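Long-range contact in Tat-secreted protein Rv2525c (Mycobacterium tuberculosis, PDB 4PMQ), which may act as a peptidoglycan hydrolase with glycosidase activity and, in vitro, cleaves p-nitrophenyl esters, short acyl chains best: residues A[156-164]-A[173-181]. Sequence-based numbering, arbitrary orientation.
Sequences GSYFWQHNW and PAAHLHQVE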
ATOM      1  N   GLY A 156       4.463   3.625 -12.638  1.00  8.16           N
ATOM      2  CA  GLY A 156       4.840   3.353 -11.268  1.00  7.57           C
ATOM      3  C   GLY A 156       6.332   3.117 -11.106  1.00  9.56           C
ATOM      4  O   GLY A 156       7.039   2.784 -12.076  1.00  8.92           O
ATOM      5  N   SER A 157       6.802   3.243  -9.863  1.00  6.86           N
ATOM      6  CA  SER A 157       8.222   3.044  -9.547  1.00  7.16           C
ATOM      7  C   SER A 157       8.420   1.969  -8.488  1.00  9.05           C
ATOM      8  O   SER A 157       9.519   1.431  -8.365  1.00  8.81           O
ATOM      9  CB  SER A 157       8.853   4.358  -9.076  1.00 10.40           C
ATOM     10  OG  SER A 157       8.953   5.253 -10.175  1.00  8.61           O
ATOM     11  N   TYR A 158       7.383   1.729  -7.657  1.00  5.70           N
ATOM     12  CA  TYR A 158       7.445   0.734  -6.575  1.00  4.99           C
ATOM     13  C   TYR A 158       6.312  -0.253  -6.759  1.00  6.04           C
ATOM     14  O   TYR A 158       5.201   0.119  -7.150  1.00  6.50           O
ATOM     15  CB  TYR A 158       7.354   1.393  -5.200  1.00  4.76           C
ATOM     16  CG  TYR A 158       8.583   2.197  -4.822  1.00  5.09           C
ATOM     17  CD1 TYR A 158       9.621   1.611  -4.110  1.00  5.60           C
ATOM     18  CD2 TYR A 158       8.673   3.563  -5.121  1.00  5.74           C
ATOM     19  CE1 TYR A 158      10.755   2.338  -3.744  1.00  7.45           C
ATOM     20  CE2 TYR A 158       9.817   4.299  -4.781  1.00  6.57           C
ATOM     21  CZ  TYR A 158      10.842   3.681  -4.066  1.00  9.67           C
ATOM     22  OH  TYR A 158      11.970   4.353  -3.653  1.00  9.46           O
ATOM     23  N   PHE A 159       6.597  -1.541  -6.458  1.00  5.15           N
ATOM     24  CA  PHE A 159       5.607  -2.582  -6.699  1.00  5.80           C
ATOM     25  C   PHE A 159       5.474  -3.493  -5.478  1.00  8.26           C
ATOM     26  O   PHE A 159       6.464  -3.985  -4.940  1.00  7.08           O
ATOM     27  CB  PHE A 159       6.030  -3.371  -7.957  1.00  6.22           C
ATOM     28  CG  PHE A 159       6.144  -2.456  -9.155  1.00  6.59           C
ATOM     29  CD1 PHE A 159       5.001  -1.961  -9.782  1.00  7.99           C
ATOM     30  CD2 PHE A 159       7.387  -1.987  -9.577  1.00  9.12           C
ATOM     31  CE1 PHE A 159       5.098  -1.053 -10.839  1.00  8.14           C
ATOM     32  CE2 PHE A 159       7.483  -1.065 -10.637  1.00 11.69           C
ATOM     33  CZ  PHE A 159       6.336  -0.597 -11.250  1.00  9.09           C
ATOM     34  N   TRP A 160       4.240  -3.695  -5.036  1.00  5.08           N
ATOM     35  CA  TRP A 160       3.933  -4.521  -3.872  1.00  5.43           C
ATOM     36  C   TRP A 160       2.978  -5.589  -4.334  1.00  8.38           C
ATOM     37  O   TRP A 160       1.846  -5.282  -4.719  1.00  7.26           O
ATOM     38  CB  TRP A 160       3.323  -3.631  -2.762  1.00  4.97           C
ATOM     39  CG  TRP A 160       2.797  -4.354  -1.556  1.00  5.91           C
ATOM     40  CD1 TRP A 160       3.087  -5.626  -1.149  1.00  8.95           C
ATOM     41  CD2 TRP A 160       1.906  -3.807  -0.573  1.00  5.92           C
ATOM     42  NE1 TRP A 160       2.419  -5.913   0.024  1.00  8.60           N
ATOM     43  CE2 TRP A 160       1.686  -4.811   0.399  1.00  9.05           C
ATOM     44  CE3 TRP A 160       1.296  -2.551  -0.404  1.00  6.63           C
ATOM     45  CZ2 TRP A 160       0.799  -4.638   1.469  1.00  8.30           C
ATOM     46  CZ3 TRP A 160       0.410  -2.382   0.649  1.00  7.16           C
ATOM     47  CH2 TRP A 160       0.201  -3.400   1.597  1.00  8.30           C
ATOM     48  N   GLN A 161       3.479  -6.836  -4.413  1.00  5.75           N
ATOM     49  CA  GLN A 161       2.680  -7.911  -4.971  1.00  4.98           C
ATOM     50  C   GLN A 161       1.669  -8.493  -4.010  1.00  7.15           C
ATOM     51  O   GLN A 161       2.037  -8.839  -2.875  1.00  6.83           O
ATOM     52  CB  GLN A 161       3.590  -9.048  -5.463  1.00  6.47           C
ATOM     53  CG  GLN A 161       2.795 -10.203  -6.100  1.00 10.25           C
ATOM     54  CD  GLN A 161       3.731 -11.317  -6.517  1.00 12.61           C
ATOM     55  OE1 GLN A 161       4.831 -11.045  -6.993  1.00  7.43           O
ATOM     56  NE2 GLN A 161       3.344 -12.568  -6.275  1.00  8.52           N
ATOM     57  N   HIS A 162       0.422  -8.690  -4.501  1.00  6.22           N
ATOM     58  CA  HIS A 162      -0.591  -9.495  -3.786  1.00  6.33           C
ATOM     59  C   HIS A 162      -0.803 -10.775  -4.601  1.00  9.22           C
ATOM     60  O   HIS A 162      -0.426 -10.832  -5.771  1.00  7.51           O
ATOM     61  CB  HIS A 162      -1.909  -8.787  -3.446  1.00  6.09           C
ATOM     62  CG  HIS A 162      -2.789  -8.394  -4.592  1.00  8.38           C
ATOM     63  ND1 HIS A 162      -3.500  -9.345  -5.333  1.00  9.73           N
ATOM     64  CD2 HIS A 162      -3.169  -7.159  -4.992  1.00  9.05           C
ATOM     65  CE1 HIS A 162      -4.273  -8.654  -6.161  1.00  7.98           C
ATOM     66  NE2 HIS A 162      -4.112  -7.336  -5.996  1.00  8.17           N
ATOM     67  N   ASN A 163      -1.380 -11.796  -3.993  1.00  7.85           N
ATOM     68  CA  ASN A 163      -1.469 -13.105  -4.643  1.00  7.21           C
ATOM     69  C   ASN A 163      -2.819 -13.435  -5.323  1.00 11.45           C
ATOM     70  O   ASN A 163      -2.997 -14.559  -5.804  1.00 12.51           O
ATOM     71  CB  ASN A 163      -1.133 -14.166  -3.603  1.00  7.81           C
ATOM     72  CG  ASN A 163       0.344 -14.150  -3.267  1.00 17.45           C
ATOM     73  OD1 ASN A 163       1.162 -13.477  -3.943  1.00 10.31           O
ATOM     74  ND2 ASN A 163       0.719 -14.915  -2.252  1.00 13.15           N
ATOM     75  N   TRP A 164      -3.731 -12.475  -5.411  1.00  8.15           N
ATOM     76  CA  TRP A 164      -5.010 -12.738  -6.053  1.00  9.60           C
ATOM     77  C   TRP A 164      -4.829 -12.544  -7.547  1.00 11.59           C
ATOM     78  O   TRP A 164      -4.909 -11.408  -8.031  1.00 11.46           O
ATOM     79  CB  TRP A 164      -6.082 -11.811  -5.464  1.00  9.20           C
ATOM     80  CG  TRP A 164      -7.443 -11.994  -6.080  1.00 11.10           C
ATOM     81  CD1 TRP A 164      -7.893 -13.074  -6.795  1.00 13.86           C
ATOM     82  CD2 TRP A 164      -8.540 -11.076  -6.008  1.00 11.84           C
ATOM     83  NE1 TRP A 164      -9.186 -12.851  -7.220  1.00 13.89           N
ATOM     84  CE2 TRP A 164      -9.631 -11.667  -6.687  1.00 15.13           C
ATOM     85  CE3 TRP A 164      -8.723  -9.824  -5.391  1.00 13.24           C
ATOM     86  CZ2 TRP A 164     -10.861 -11.005  -6.839  1.00 14.92           C
ATOM     87  CZ3 TRP A 164      -9.964  -9.212  -5.480  1.00 14.74           C
ATOM     88  CH2 TRP A 164     -11.013  -9.800  -6.201  1.00 15.25           C
ATOM     89  N   PRO A 173       9.989 -10.534 -10.178  1.00  8.79           N
ATOM     90  CA  PRO A 173      11.360 -10.009  -9.967  1.00  8.85           C
ATOM     91  C   PRO A 173      11.433  -8.487  -9.820  1.00 11.91           C
ATOM     92  O   PRO A 173      12.466  -7.980  -9.377  1.00 11.66           O
ATOM     93  CB  PRO A 173      12.125 -10.476 -11.219  1.00 10.76           C
ATOM     94  CG  PRO A 173      11.089 -10.709 -12.244  1.00 15.68           C
ATOM     95  CD  PRO A 173       9.881 -11.215 -11.484  1.00 11.02           C
ATOM     96  N   ALA A 174      10.383  -7.753 -10.209  1.00  9.82           N
ATOM     97  CA  ALA A 174      10.392  -6.286 -10.066  1.00 10.27           C
ATOM     98  C   ALA A 174       9.808  -5.832  -8.710  1.00 11.94           C
ATOM     99  O   ALA A 174       9.938  -4.654  -8.362  1.00 10.71           O
ATOM    100  CB  ALA A 174       9.592  -5.639 -11.193  1.00 10.93           C
ATOM    101  N   ALA A 175       9.145  -6.745  -7.965  1.00  7.52           N
ATOM    102  CA  ALA A 175       8.467  -6.339  -6.719  1.00  7.37           C
ATOM    103  C   ALA A 175       9.452  -5.958  -5.611  1.00  9.96           C
ATOM    104  O   ALA A 175      10.515  -6.581  -5.448  1.00  9.19           O
ATOM    105  CB  ALA A 175       7.541  -7.443  -6.229  1.00  8.18           C
ATOM    106  N   HIS A 176       9.103  -4.895  -4.864  1.00  5.63           N
ATOM    107  CA  HIS A 176       9.858  -4.398  -3.718  1.00  4.75           C
ATOM    108  C   HIS A 176       9.362  -5.074  -2.451  1.00  7.92           C
ATOM    109  O   HIS A 176      10.133  -5.290  -1.521  1.00  7.91           O
ATOM    110  CB  HIS A 176       9.664  -2.885  -3.610  1.00  4.72           C
ATOM    111  CG  HIS A 176      10.200  -2.168  -4.808  1.00  7.54           C
ATOM    112  ND1 HIS A 176       9.490  -2.120  -5.996  1.00  8.45           N
ATOM    113  CD2 HIS A 176      11.421  -1.618  -5.002  1.00  9.57           C
ATOM    114  CE1 HIS A 176      10.259  -1.465  -6.849  1.00  8.62           C
ATOM    115  NE2 HIS A 176      11.444  -1.155  -6.300  1.00  9.74           N
ATOM    116  N   LEU A 177       8.053  -5.402  -2.423  1.00  4.48           N
ATOM    117  CA  LEU A 177       7.349  -6.007  -1.302  1.00  4.89           C
ATOM    118  C   LEU A 177       6.457  -7.105  -1.809  1.00  6.78           C
ATOM    119  O   LEU A 177       5.970  -6.995  -2.935  1.00  5.37           O
ATOM    120  CB  LEU A 177       6.478  -4.950  -0.602  1.00  5.19           C
ATOM    121  CG  LEU A 177       7.229  -3.706  -0.120  1.00  8.18           C
ATOM    122  CD1 LEU A 177       6.276  -2.599   0.350  1.00  7.35           C
ATOM    123  CD2 LEU A 177       8.227  -4.042   0.991  1.00  5.55           C
ATOM    124  N   HIS A 178       6.197  -8.120  -0.983  1.00  5.70           N
ATOM    125  CA  HIS A 178       5.280  -9.210  -1.379  1.00  5.74           C
ATOM    126  C   HIS A 178       4.374  -9.605  -0.205  1.00  8.66           C
ATOM    127  O   HIS A 178       4.865 -10.004   0.838  1.00  9.36           O
ATOM    128  CB  HIS A 178       6.070 -10.429  -1.897  1.00  6.00           C
ATOM    129  CG  HIS A 178       5.259 -11.610  -2.326  1.00  8.43           C
ATOM    130  ND1 HIS A 178       5.844 -12.848  -2.465  1.00 10.27           N
ATOM    131  CD2 HIS A 178       3.956 -11.697  -2.710  1.00 10.98           C
ATOM    132  CE1 HIS A 178       4.885 -13.667  -2.881  1.00 10.96           C
ATOM    133  NE2 HIS A 178       3.723 -13.031  -3.017  1.00 11.10           N
ATOM    134  N   GLN A 179       3.060  -9.493  -0.390  1.00  6.21           N
ATOM    135  CA  GLN A 179       2.089  -9.893   0.623  1.00  5.77           C
ATOM    136  C   GLN A 179       2.006 -11.416   0.569  1.00  9.93           C
ATOM    137  O   GLN A 179       1.581 -11.965  -0.458  1.00 10.33           O
ATOM    138  CB  GLN A 179       0.748  -9.221   0.346  1.00  7.24           C
ATOM    139  CG  GLN A 179      -0.206  -9.323   1.539  1.00 11.54           C
ATOM    140  CD  GLN A 179      -1.446  -8.542   1.232  1.00 16.22           C
ATOM    141  OE1 GLN A 179      -2.107  -8.794   0.229  1.00  9.34           O
ATOM    142  NE2 GLN A 179      -1.814  -7.602   2.111  1.00 11.07           N
ATOM    143  N   VAL A 180       2.496 -12.085   1.631  1.00  8.22           N
ATOM    144  CA  VAL A 180       2.565 -13.560   1.655  1.00  9.29           C
ATOM    145  C   VAL A 180       1.544 -14.226   2.579  1.00 14.10           C
ATOM    146  O   VAL A 180       1.405 -15.441   2.508  1.00 12.53           O
ATOM    147  CB  VAL A 180       3.996 -14.068   1.991  1.00 12.75           C
ATOM    148  CG1 VAL A 180       4.967 -13.641   0.898  1.00 12.73           C
ATOM    149  CG2 VAL A 180       4.476 -13.578   3.366  1.00 11.80           C
ATOM    150  N   GLU A 181       0.853 -13.474   3.446  1.00 10.68           N
ATOM    151  CA  GLU A 181      -0.124 -14.081   4.371  1.00 10.67           C
ATOM    152  C   GLU A 181      -1.200 -13.078   4.679  1.00 14.57           C
ATOM    153  O   GLU A 181      -0.885 -11.941   5.008  1.00 10.95           O
ATOM    154  CB  GLU A 181       0.606 -14.483   5.655  1.00 12.68           C
ATOM    155  CG  GLU A 181      -0.092 -15.497   6.517  1.00 28.17           C
ATOM    156  CD  GLU A 181       0.578 -15.647   7.870  1.00 53.20           C
ATOM    157  OE1 GLU A 181       1.354 -16.612   8.050  1.00 59.09           O
ATOM    158  OE2 GLU A 181       0.329 -14.790   8.749  1.00 37.94           O
TER
HETATM  159  O   HOH W   1      -2.068 -11.327  -1.100  1.00 11.65           O
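Trp160 pairs with Leu177 and Gln161 with His178 where strands 158-161 and 177-181 run side by side in the same direction, their axes 12° apart. The backbone of Gln161 straddles His178: its N donates to Leu177 O (2.9 Å) and its O accepts from Gln179 N (2.8 Å). At the start of the pairing Phe159 O takes two donors, His176 N at 2.8 Å and Leu177 N at 3.3 Å. His176 returns the grip through its side chain: with CG swung beside its own backbone N (chi1 -63°), ND1 accepts from Phe159 N at 3.0 Å. Tyr158 then sets its CD1 edge over a face of that imidazole, ring planes 51° apart. These are neighbouring strands of the TIM-barrel-like sheet expected of this glycoside hydrolase-like family; strand 138-142 flanks 158-161, and the antiparallel strand 190-197 flanks 177-181. On one face of the sheet Trp160 lays CD1 against Leu177 CB (3.5 Å), while its NE1 hydrogen-bonds Asn195 OD1 on strand 190-197. On the other, the extended Gln161 runs alongside His178, its OE1 accepting from His172 N and its NE2 donating to Tyr170 O. His178 NE2 donates to a lone pair of Asn163 OD1 (2.8 Å), in the imidazole plane. A water joins Asn163 N to Gln179 OE1, which also bonds Tyr141, and Gln179 NE2 hydrogen-bonds a glycerol, probably from the crystallisation liquor.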